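Local atomic coordinates of putative branched-chain amino acid ABC transporter (Rhodospirillum rubrum ATCC 11170, PDB entry 3HUT), a protein that probably binds branched-chain amino acids or related compounds outside the cytoplasm and delivers them to an ABC transporter for uptake. Residues G127-A131 with A158-F163; W133-D137 with V245-T249; T140-V144 with G167-V171; W151-A156 with L200-Y204. Residues are numbered along the deposited sequence.

All four contacts belong to the lobe built around the mixed sheet, one of the two lobes of a periplasmic binding protein. Interactions 1 and 2 share helix 126-136, and their centres lie about 11 Å apart; Phe159 CZ meets the selenium SE of Met134 at 3.6 Å. Interactions 1 and 4 share helix 150-165, again with centres about 11 Å apart. Interaction 3 pairs the strands that this helix connects, and Phe163 CE2 reaches Val142 CG1 at 3.5 Å. The centre of interaction 3 is about 26 Å from the centre of the chain, that of interaction 4 about 14 Å. In this family ligand binds between the lobes, but none of these contacts is established as part of that site.

Interaction 1 of 4, residues G127-A131 with A158-F163; sequences GPNNA and AFRKAF
Two helical segments, 127-131 and 158-163, cross at -43° with their axes 7.4 Å apart, close enough for small residues to mesh. The backbones come closest at Gly127, whose CA lies 3.8 Å from Phe159 CA; a side chain here would run into Phe159 N and Ala158 CB, so the absence of one makes the hollow that lets the helices meet. Beside it, the ring of Pro128 rests on two small bumps, with CD 3.8 Å from Ala158 CB and CB 3.9 Å from Ala162 CB. One turn on from Gly127, the methyl of Ala131 enters a hollow lined by Ala162, Phe159 and Phe163: its CB is 3.5 Å from Ala162 CB, 3.7 Å from Phe159 CD1 and 4.0 Å from Phe163 CB. Phe159 (chi1 t, chi2 86°) sets out sideways but swings its ring back along the other helix, so that Gly127 O meets the ring edge at CD1 (3.5 Å) and Ala131 CA lies 3.4 Å from CE1. Beyond the contact, Phe159 stacks on Tyr199 and, with Phe163, reaches Val142. Such close-set, alanine- and glycine-lined neighbouring helices, covering one face of the mixed sheet, fit the layered alpha/beta lobe of periplasmic binding proteins.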
loop_
_atom_site.group_PDB
_atom_site.type_symbol
_atom_site.label_atom_id
_atom_site.label_comp_id
_atom_site.label_asym_id
_atom_site.label_seq_id
_atom_site.Cartn_x
_atom_site.Cartn_y
_atom_site.Cartn_z
ATOM N N GLY A 127 2.216 -10.302 -5.809
ATOM C CA GLY A 127 2.282 -11.639 -6.379
ATOM C C GLY A 127 3.549 -11.897 -7.178
ATOM O O GLY A 127 4.353 -12.751 -6.811
ATOM N N PRO A 128 3.748 -11.183 -8.295
ATOM C CA PRO A 128 4.943 -11.365 -9.122
ATOM C C PRO A 128 6.223 -11.067 -8.337
ATOM O O PRO A 128 7.248 -11.713 -8.537
ATOM C CB PRO A 128 4.724 -10.378 -10.264
ATOM C CG PRO A 128 3.227 -10.351 -10.399
ATOM C CD PRO A 128 2.777 -10.296 -8.961
ATOM N N ASN A 129 6.160 -10.083 -7.449
ATOM C CA ASN A 129 7.323 -9.725 -6.644
ATOM C C ASN A 129 7.792 -10.919 -5.817
ATOM O O ASN A 129 8.982 -11.245 -5.787
ATOM C CB ASN A 129 6.982 -8.556 -5.709
ATOM C CG ASN A 129 8.149 -8.157 -4.816
ATOM O OD1 ASN A 129 8.351 -8.722 -3.736
ATOM N ND2 ASN A 129 8.933 -7.188 -5.272
ATOM N N ASN A 130 6.847 -11.587 -5.162
ATOM C CA ASN A 130 7.188 -12.725 -4.325
ATOM C C ASN A 130 7.513 -13.980 -5.114
ATOM O O ASN A 130 8.298 -14.819 -4.663
ATOM C CB ASN A 130 6.068 -12.981 -3.321
ATOM C CG ASN A 130 5.914 -11.837 -2.347
ATOM O OD1 ASN A 130 6.870 -11.095 -2.107
ATOM N ND2 ASN A 130 4.721 -11.682 -1.777
ATOM N N ALA A 131 6.923 -14.121 -6.293
ATOM C CA ALA A 131 7.236 -15.296 -7.101
ATOM C C ALA A 131 8.696 -15.162 -7.540
ATOM O O ALA A 131 9.465 -16.119 -7.463
ATOM C CB ALA A 131 6.315 -15.373 -8.311
ATOM N N ALA A 158 -1.803 -13.911 -9.481
ATOM C CA ALA A 158 -0.650 -13.213 -10.042
ATOM C C ALA A 158 0.644 -13.919 -9.633
ATOM O O ALA A 158 1.594 -14.007 -10.421
ATOM C CB ALA A 158 -0.638 -11.764 -9.574
ATOM N N PHE A 159 0.674 -14.427 -8.399
ATOM C CA PHE A 159 1.847 -15.144 -7.907
ATOM C C PHE A 159 2.038 -16.432 -8.701
ATOM O O PHE A 159 3.126 -16.701 -9.204
ATOM C CB PHE A 159 1.699 -15.507 -6.426
ATOM C CG PHE A 159 2.773 -16.446 -5.925
ATOM C CD1 PHE A 159 3.995 -15.954 -5.473
ATOM C CD2 PHE A 159 2.579 -17.829 -5.960
ATOM C CE1 PHE A 159 5.009 -16.816 -5.068
ATOM C CE2 PHE A 159 3.589 -18.706 -5.557
ATOM C CZ PHE A 159 4.809 -18.198 -5.111
ATOM N N ARG A 160 0.983 -17.235 -8.798
ATOM C CA ARG A 160 1.076 -18.495 -9.530
ATOM C C ARG A 160 1.526 -18.268 -10.973
ATOM O O ARG A 160 2.432 -18.944 -11.465
ATOM C CB ARG A 160 -0.267 -19.236 -9.502
ATOM C CG ARG A 160 -0.671 -19.754 -8.116
ATOM C CD ARG A 160 -1.871 -20.694 -8.207
ATOM N NE ARG A 160 -3.032 -20.005 -8.756
ATOM C CZ ARG A 160 -3.994 -19.458 -8.023
ATOM N NH1 ARG A 160 -3.947 -19.531 -6.697
ATOM N NH2 ARG A 160 -4.990 -18.815 -8.618
ATOM N N LYS A 161 0.909 -17.301 -11.644
ATOM C CA LYS A 161 1.261 -17.007 -13.028
ATOM C C LYS A 161 2.734 -16.621 -13.161
ATOM O O LYS A 161 3.428 -17.099 -14.056
ATOM C CB LYS A 161 0.378 -15.879 -13.567
ATOM C CG LYS A 161 0.519 -15.649 -15.061
ATOM C CD LYS A 161 -0.436 -14.573 -15.551
ATOM C CE LYS A 161 -0.324 -14.388 -17.057
ATOM N NZ LYS A 161 -1.268 -13.357 -17.566
ATOM N N ALA A 162 3.207 -15.758 -12.267
ATOM C CA ALA A 162 4.599 -15.311 -12.301
ATOM C C ALA A 162 5.576 -16.447 -12.017
ATOM O O ALA A 162 6.643 -16.535 -12.633
ATOM C CB ALA A 162 4.811 -14.186 -11.293
ATOM N N PHE A 163 5.214 -17.311 -11.076
ATOM C CA PHE A 163 6.071 -18.430 -10.707
ATOM C C PHE A 163 6.222 -19.404 -11.880
ATOM O O PHE A 163 7.333 -19.804 -12.228
ATOM C CB PHE A 163 5.476 -19.148 -9.490
ATOM C CG PHE A 163 6.442 -20.048 -8.772
ATOM C CD1 PHE A 163 7.540 -19.520 -8.098
ATOM C CD2 PHE A 163 6.231 -21.423 -8.737
ATOM C CE1 PHE A 163 8.416 -20.353 -7.396
ATOM C CE2 PHE A 163 7.101 -22.263 -8.038
ATOM C CZ PHE A 163 8.194 -21.724 -7.366
#

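Interaction 2 of 4, residues W133-D137 with V245-T249; sequences WMIGD and VRLAT
This is a helix-to-strand contact in which one large aromatic side chain and a salt bridge join the C-terminal end of helix 126-136 to strand 246-249. The backbones stay well apart, with Trp133 CA and Ala248 CA, the nearest pair, at 9.4 Å, and the indole spans the gap. With chi1 t and chi2 7°, Trp133 points its six-membered ring at the strand: CH2 lies 3.7 Å from Arg246 CB, CZ3 is 3.9 Å from Ala248 CB, and the ring edge meets the Leu247-Ala248 peptide, CZ3 being 3.5 Å from Leu247 C and 3.7 Å from Ala248 N. Asp137, the first residue to leave helical geometry, has chi1 m and directs OD2 to Arg246 NH1 at 3.4 Å, a rather long salt bridge. Both charged groups also hydrogen-bond to the hydroxyl of Tyr224, whose ring meets Trp133 edge-to-face. Arg337 adds a cation-pi contact to the indole. The extended segment 246-249 itself runs between strand 223-225, parallel to it, and strand 331-341, antiparallel, while helix 126-136 packs alongside helix 150-165.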
loop_
_atom_site.group_PDB
_atom_site.type_symbol
_atom_site.label_atom_id
_atom_site.label_comp_id
_atom_site.label_asym_id
_atom_site.label_seq_id
_atom_site.Cartn_x
_atom_site.Cartn_y
_atom_site.Cartn_z
ATOM N N TRP A 133 11.016 -13.539 -6.063
ATOM C CA TRP A 133 11.836 -13.684 -4.868
ATOM C C TRP A 133 12.100 -15.171 -4.580
ATOM O O TRP A 133 13.240 -15.587 -4.359
ATOM C CB TRP A 133 11.112 -13.025 -3.686
ATOM C CG TRP A 133 11.822 -13.078 -2.352
ATOM C CD1 TRP A 133 13.089 -13.525 -2.097
ATOM C CD2 TRP A 133 11.285 -12.660 -1.092
ATOM N NE1 TRP A 133 13.372 -13.413 -0.753
ATOM C CE2 TRP A 133 12.281 -12.884 -0.114
ATOM C CE3 TRP A 133 10.056 -12.115 -0.693
ATOM C CZ2 TRP A 133 12.084 -12.584 1.241
ATOM C CZ3 TRP A 133 9.862 -11.815 0.657
ATOM C CH2 TRP A 133 10.872 -12.050 1.603
HETATM N N MSE A 134 11.046 -15.975 -4.599
HETATM C CA MSE A 134 11.202 -17.399 -4.339
HETATM C C MSE A 134 12.017 -18.114 -5.418
HETATM O O MSE A 134 12.788 -19.026 -5.119
HETATM C CB MSE A 134 9.829 -18.043 -4.157
HETATM C CG MSE A 134 9.158 -17.592 -2.870
HETATM SE SE MSE A 134 7.410 -18.336 -2.558
HETATM C CE MSE A 134 7.931 -20.084 -1.932
ATOM N N ILE A 135 11.852 -17.701 -6.668
ATOM C CA ILE A 135 12.616 -18.292 -7.765
ATOM C C ILE A 135 14.075 -17.923 -7.523
ATOM O O ILE A 135 14.979 -18.750 -7.672
ATOM C CB ILE A 135 12.176 -17.715 -9.133
ATOM C CG1 ILE A 135 10.762 -18.191 -9.481
ATOM C CG2 ILE A 135 13.181 -18.106 -10.219
ATOM C CD1 ILE A 135 10.653 -19.691 -9.816
ATOM N N GLY A 136 14.294 -16.669 -7.137
ATOM C CA GLY A 136 15.639 -16.190 -6.871
ATOM C C GLY A 136 16.297 -16.939 -5.728
ATOM O O GLY A 136 17.522 -17.071 -5.694
ATOM N N ASP A 137 15.488 -17.425 -4.788
ATOM C CA ASP A 137 16.013 -18.172 -3.649
ATOM C C ASP A 137 16.187 -19.653 -3.959
ATOM O O ASP A 137 16.499 -20.447 -3.068
ATOM C CB ASP A 137 15.113 -17.988 -2.420
ATOM C CG ASP A 137 15.330 -16.649 -1.744
ATOM O OD1 ASP A 137 16.211 -15.897 -2.208
ATOM O OD2 ASP A 137 14.631 -16.344 -0.751
ATOM N N VAL A 245 9.422 -17.105 8.950
ATOM C CA VAL A 245 8.504 -16.723 7.879
ATOM C C VAL A 245 9.043 -15.479 7.170
ATOM O O VAL A 245 9.541 -14.547 7.809
ATOM C CB VAL A 245 7.076 -16.434 8.421
ATOM C CG1 VAL A 245 6.179 -15.914 7.298
ATOM C CG2 VAL A 245 6.472 -17.711 8.997
ATOM N N ARG A 246 8.962 -15.478 5.846
ATOM C CA ARG A 246 9.440 -14.351 5.058
ATOM C C ARG A 246 8.293 -13.628 4.378
ATOM O O ARG A 246 7.295 -14.240 4.007
ATOM C CB ARG A 246 10.440 -14.830 4.008
ATOM C CG ARG A 246 11.807 -15.137 4.588
ATOM C CD ARG A 246 12.663 -15.913 3.615
ATOM N NE ARG A 246 13.987 -16.162 4.170
ATOM C CZ ARG A 246 14.905 -16.933 3.603
ATOM N NH1 ARG A 246 14.646 -17.543 2.452
ATOM N NH2 ARG A 246 16.086 -17.095 4.191
ATOM N N LEU A 247 8.442 -12.316 4.226
ATOM C CA LEU A 247 7.427 -11.506 3.573
ATOM C C LEU A 247 8.041 -10.183 3.142
ATOM O O LEU A 247 9.073 -9.762 3.669
ATOM C CB LEU A 247 6.241 -11.239 4.518
ATOM C CG LEU A 247 6.426 -10.429 5.813
ATOM C CD1 LEU A 247 6.935 -9.025 5.518
ATOM C CD2 LEU A 247 5.086 -10.328 6.531
ATOM N N ALA A 248 7.404 -9.534 2.177
ATOM C CA ALA A 248 7.866 -8.240 1.703
ATOM C C ALA A 248 6.744 -7.236 1.942
ATOM O O ALA A 248 5.569 -7.585 1.867
ATOM C CB ALA A 248 8.205 -8.308 0.210
ATOM N N THR A 249 7.106 -5.996 2.240
ATOM C CA THR A 249 6.115 -4.959 2.470
ATOM C C THR A 249 6.680 -3.604 2.059
ATOM O O THR A 249 7.893 -3.435 1.957
ATOM C CB THR A 249 5.683 -4.911 3.953
ATOM O OG1 THR A 249 4.546 -4.050 4.085
ATOM C CG2 THR A 249 6.814 -4.381 4.827
#

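Interaction 3 of 4, residues T140-V144 with G167-V171; sequences TSVAV and GGAVV
Gly167 opens the second segment at positive phi (92°), as the C-prime residue of the Schellman motif that ends helix 150-165; a CB would be jammed against the preceding carbonyl. Gly168 then turns toward extended geometry, bringing its CA to 3.3 Å from Thr140 O. At Ala169 parallel pairing begins in register with Ser141 (CA-CA 4.7 Å): Ala169 N donates to Thr140 O at 2.7 Å, and Ala169 O accepts from Val142 N at 3.0 Å. Val170, paired with Val142 (CA-CA 5.1 Å), lies on the other face from Ala169 and Ser141. With chi1 t, it sets CG1 3.7 Å from Val144 CG2. Val171 leaves extended geometry (phi/psi -79/-15°), and its N reaches Val142 O by only a weak hydrogen bond of 3.2 Å. The short strand axes approach to 4.7 Å at a marked angle of 53°. Phe159 and Phe163 of the connecting helix cover Val142; two adjacent parallel strands, 141-147 and 169-176, joined through helix 150-165, make a beta-alpha-beta crossover.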
loop_
_atom_site.group_PDB
_atom_site.type_symbol
_atom_site.label_atom_id
_atom_site.label_comp_id
_atom_site.label_asym_id
_atom_site.label_seq_id
_atom_site.Cartn_x
_atom_site.Cartn_y
_atom_site.Cartn_z
ATOM N N THR A 140 11.611 -24.231 -6.985
ATOM C CA THR A 140 11.031 -24.597 -8.271
ATOM C C THR A 140 9.666 -25.253 -8.112
ATOM O O THR A 140 8.963 -25.465 -9.097
ATOM C CB THR A 140 11.958 -25.547 -9.048
ATOM O OG1 THR A 140 12.307 -26.660 -8.219
ATOM C CG2 THR A 140 13.217 -24.822 -9.469
ATOM N N SER A 141 9.297 -25.584 -6.876
ATOM C CA SER A 141 7.990 -26.185 -6.607
ATOM C C SER A 141 7.479 -25.611 -5.294
ATOM O O SER A 141 8.186 -25.617 -4.286
ATOM C CB SER A 141 8.086 -27.708 -6.491
ATOM O OG SER A 141 8.614 -28.083 -5.233
ATOM N N VAL A 142 6.248 -25.117 -5.301
ATOM C CA VAL A 142 5.691 -24.523 -4.098
ATOM C C VAL A 142 4.224 -24.876 -3.891
ATOM O O VAL A 142 3.533 -25.331 -4.808
ATOM C CB VAL A 142 5.823 -22.978 -4.160
ATOM C CG1 VAL A 142 4.939 -22.436 -5.278
ATOM C CG2 VAL A 142 5.457 -22.349 -2.816
ATOM N N ALA A 143 3.764 -24.668 -2.666
ATOM C CA ALA A 143 2.378 -24.903 -2.310
ATOM C C ALA A 143 1.816 -23.504 -2.098
ATOM O O ALA A 143 2.444 -22.675 -1.437
ATOM C CB ALA A 143 2.288 -25.711 -1.015
ATOM N N VAL A 144 0.656 -23.225 -2.679
ATOM C CA VAL A 144 0.050 -21.916 -2.506
ATOM C C VAL A 144 -1.243 -22.064 -1.721
ATOM O O VAL A 144 -2.125 -22.835 -2.099
ATOM C CB VAL A 144 -0.280 -21.247 -3.850
ATOM C CG1 VAL A 144 -0.972 -19.906 -3.597
ATOM C CG2 VAL A 144 0.997 -21.050 -4.673
ATOM N N GLY A 167 9.320 -20.853 -14.726
ATOM C CA GLY A 167 9.665 -22.264 -14.712
ATOM C C GLY A 167 9.327 -23.033 -13.451
ATOM O O GLY A 167 9.665 -24.212 -13.334
ATOM N N GLY A 168 8.663 -22.381 -12.502
ATOM C CA GLY A 168 8.308 -23.059 -11.270
ATOM C C GLY A 168 6.980 -23.776 -11.385
ATOM O O GLY A 168 6.184 -23.489 -12.279
ATOM N N ALA A 169 6.737 -24.717 -10.482
ATOM C CA ALA A 169 5.488 -25.462 -10.494
ATOM C C ALA A 169 4.739 -25.289 -9.179
ATOM O O ALA A 169 5.340 -25.248 -8.106
ATOM C CB ALA A 169 5.759 -26.945 -10.749
ATOM N N VAL A 170 3.420 -25.177 -9.282
ATOM C CA VAL A 170 2.557 -25.046 -8.117
ATOM C C VAL A 170 1.926 -26.424 -7.943
ATOM O O VAL A 170 0.900 -26.725 -8.553
ATOM C CB VAL A 170 1.447 -24.003 -8.352
ATOM C CG1 VAL A 170 0.591 -23.871 -7.100
ATOM C CG2 VAL A 170 2.065 -22.662 -8.723
ATOM N N VAL A 171 2.552 -27.257 -7.120
ATOM C CA VAL A 171 2.082 -28.621 -6.898
ATOM C C VAL A 171 0.899 -28.750 -5.938
ATOM O O VAL A 171 0.257 -29.798 -5.871
ATOM C CB VAL A 171 3.240 -29.509 -6.412
ATOM C CG1 VAL A 171 4.329 -29.537 -7.467
ATOM C CG2 VAL A 171 3.792 -28.978 -5.096
#

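Interaction 4 of 4, residues W151-A156 with L200-Y204; sequences WGLSSA and LAMAY
Trp151, in the p rotamer at chi1 (chi2 -88°), lays the edge of its indole against the backbone just past the end of strand 197-201, with CH2 3.6 Å from Met202 C and 3.7 Å from Ala203 N. The contact packs a helix over a strand of the central sheet in an alpha/beta lobe of the periplasmic binding protein fold. Helical residues 151-156 ride above Ala201, whose CB points at them from a strand position paired with strand 141-147. Gly152 CA and Ala201 CA come within 5.5 Å, and the methyl finds a shallow seat between Gly152 O at 4.0 Å, Ser155 OG at 4.1 Å and Ala156 CB at 4.1 Å. The CA-to-CB bond of Met202, a selenomethionine, points away from the helix, and its side chain touches Ile145 and Ala207. Ala203 is the N-cap of helix 204-216; its CB lies 4.3 Å from Trp151 CZ2, so the indole covers the turn from strand to helix. Ser155 faces the strand yet satisfies its hydroxyl within its own helix: at chi1 p, Ser155 OG donates to Trp151 O at 2.8 Å.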
loop_
_atom_site.group_PDB
_atom_site.type_symbol
_atom_site.label_atom_id
_atom_site.label_comp_id
_atom_site.label_asym_id
_atom_site.label_seq_id
_atom_site.Cartn_x
_atom_site.Cartn_y
_atom_site.Cartn_z
ATOM N N TRP A 151 -8.427 -9.525 -2.633
ATOM C CA TRP A 151 -6.980 -9.343 -2.664
ATOM C C TRP A 151 -6.255 -10.686 -2.586
ATOM O O TRP A 151 -5.181 -10.855 -3.163
ATOM C CB TRP A 151 -6.512 -8.428 -1.520
ATOM C CG TRP A 151 -6.796 -8.949 -0.139
ATOM C CD1 TRP A 151 -7.934 -8.758 0.598
ATOM C CD2 TRP A 151 -5.934 -9.770 0.660
ATOM N NE1 TRP A 151 -7.832 -9.410 1.804
ATOM C CE2 TRP A 151 -6.615 -10.040 1.869
ATOM C CE3 TRP A 151 -4.652 -10.308 0.471
ATOM C CZ2 TRP A 151 -6.058 -10.823 2.888
ATOM C CZ3 TRP A 151 -4.095 -11.090 1.487
ATOM C CH2 TRP A 151 -4.802 -11.337 2.680
ATOM N N GLY A 152 -6.848 -11.639 -1.874
ATOM C CA GLY A 152 -6.238 -12.951 -1.754
ATOM C C GLY A 152 -6.211 -13.681 -3.086
ATOM O O GLY A 152 -5.190 -14.245 -3.475
ATOM N N LEU A 153 -7.333 -13.663 -3.797
ATOM C CA LEU A 153 -7.418 -14.338 -5.088
ATOM C C LEU A 153 -6.581 -13.660 -6.168
ATOM O O LEU A 153 -5.893 -14.329 -6.936
ATOM C CB LEU A 153 -8.877 -14.424 -5.545
ATOM C CG LEU A 153 -9.795 -15.329 -4.717
ATOM C CD1 LEU A 153 -11.236 -15.196 -5.208
ATOM C CD2 LEU A 153 -9.330 -16.772 -4.825
ATOM N N SER A 154 -6.632 -12.332 -6.224
ATOM C CA SER A 154 -5.877 -11.597 -7.229
ATOM C C SER A 154 -4.371 -11.753 -7.029
ATOM O O SER A 154 -3.631 -11.941 -7.992
ATOM C CB SER A 154 -6.248 -10.112 -7.195
ATOM O OG SER A 154 -5.852 -9.523 -5.970
ATOM N N SER A 155 -3.912 -11.684 -5.781
ATOM C CA SER A 155 -2.488 -11.817 -5.519
ATOM C C SER A 155 -2.014 -13.258 -5.710
ATOM O O SER A 155 -0.915 -13.492 -6.204
ATOM C CB SER A 155 -2.153 -11.322 -4.106
ATOM O OG SER A 155 -2.746 -12.135 -3.114
ATOM N N ALA A 156 -2.845 -14.226 -5.336
ATOM C CA ALA A 156 -2.475 -15.630 -5.491
ATOM C C ALA A 156 -2.379 -16.003 -6.968
ATOM O O ALA A 156 -1.474 -16.726 -7.377
ATOM C CB ALA A 156 -3.500 -16.531 -4.786
ATOM N N LEU A 200 1.916 -18.136 1.431
ATOM C CA LEU A 200 0.610 -17.855 2.016
ATOM C C LEU A 200 0.003 -16.528 1.572
ATOM O O LEU A 200 0.528 -15.459 1.888
ATOM C CB LEU A 200 0.707 -17.857 3.548
ATOM C CG LEU A 200 1.193 -19.153 4.212
ATOM C CD1 LEU A 200 1.252 -18.973 5.730
ATOM C CD2 LEU A 200 0.252 -20.296 3.833
ATOM N N ALA A 201 -1.101 -16.598 0.840
ATOM C CA ALA A 201 -1.793 -15.394 0.414
ATOM C C ALA A 201 -2.922 -15.230 1.417
ATOM O O ALA A 201 -4.087 -15.492 1.104
ATOM C CB ALA A 201 -2.355 -15.572 -0.996
HETATM N N MSE A 202 -2.567 -14.845 2.640
HETATM C CA MSE A 202 -3.568 -14.652 3.676
HETATM C C MSE A 202 -3.082 -13.682 4.749
HETATM O O MSE A 202 -1.915 -13.266 4.751
HETATM C CB MSE A 202 -3.962 -15.991 4.315
HETATM C CG MSE A 202 -2.915 -16.663 5.183
HETATM SE SE MSE A 202 -3.534 -18.393 5.860
HETATM C CE MSE A 202 -3.032 -19.439 4.351
ATOM N N ALA A 203 -3.986 -13.322 5.657
ATOM C CA ALA A 203 -3.681 -12.370 6.716
ATOM C C ALA A 203 -3.193 -13.053 7.987
ATOM O O ALA A 203 -3.406 -14.248 8.188
ATOM C CB ALA A 203 -4.912 -11.509 7.009
ATOM N N TYR A 204 -2.557 -12.270 8.851
ATOM C CA TYR A 204 -1.992 -12.790 10.087
ATOM C C TYR A 204 -2.939 -13.554 11.005
ATOM O O TYR A 204 -2.538 -14.562 11.593
ATOM C CB TYR A 204 -1.312 -11.658 10.872
ATOM C CG TYR A 204 -2.246 -10.564 11.345
ATOM C CD1 TYR A 204 -2.979 -10.705 12.522
ATOM C CD2 TYR A 204 -2.384 -9.381 10.621
ATOM C CE1 TYR A 204 -3.829 -9.688 12.969
ATOM C CE2 TYR A 204 -3.223 -8.361 11.054
ATOM C CZ TYR A 204 -3.943 -8.519 12.229
ATOM O OH TYR A 204 -4.769 -7.509 12.663
#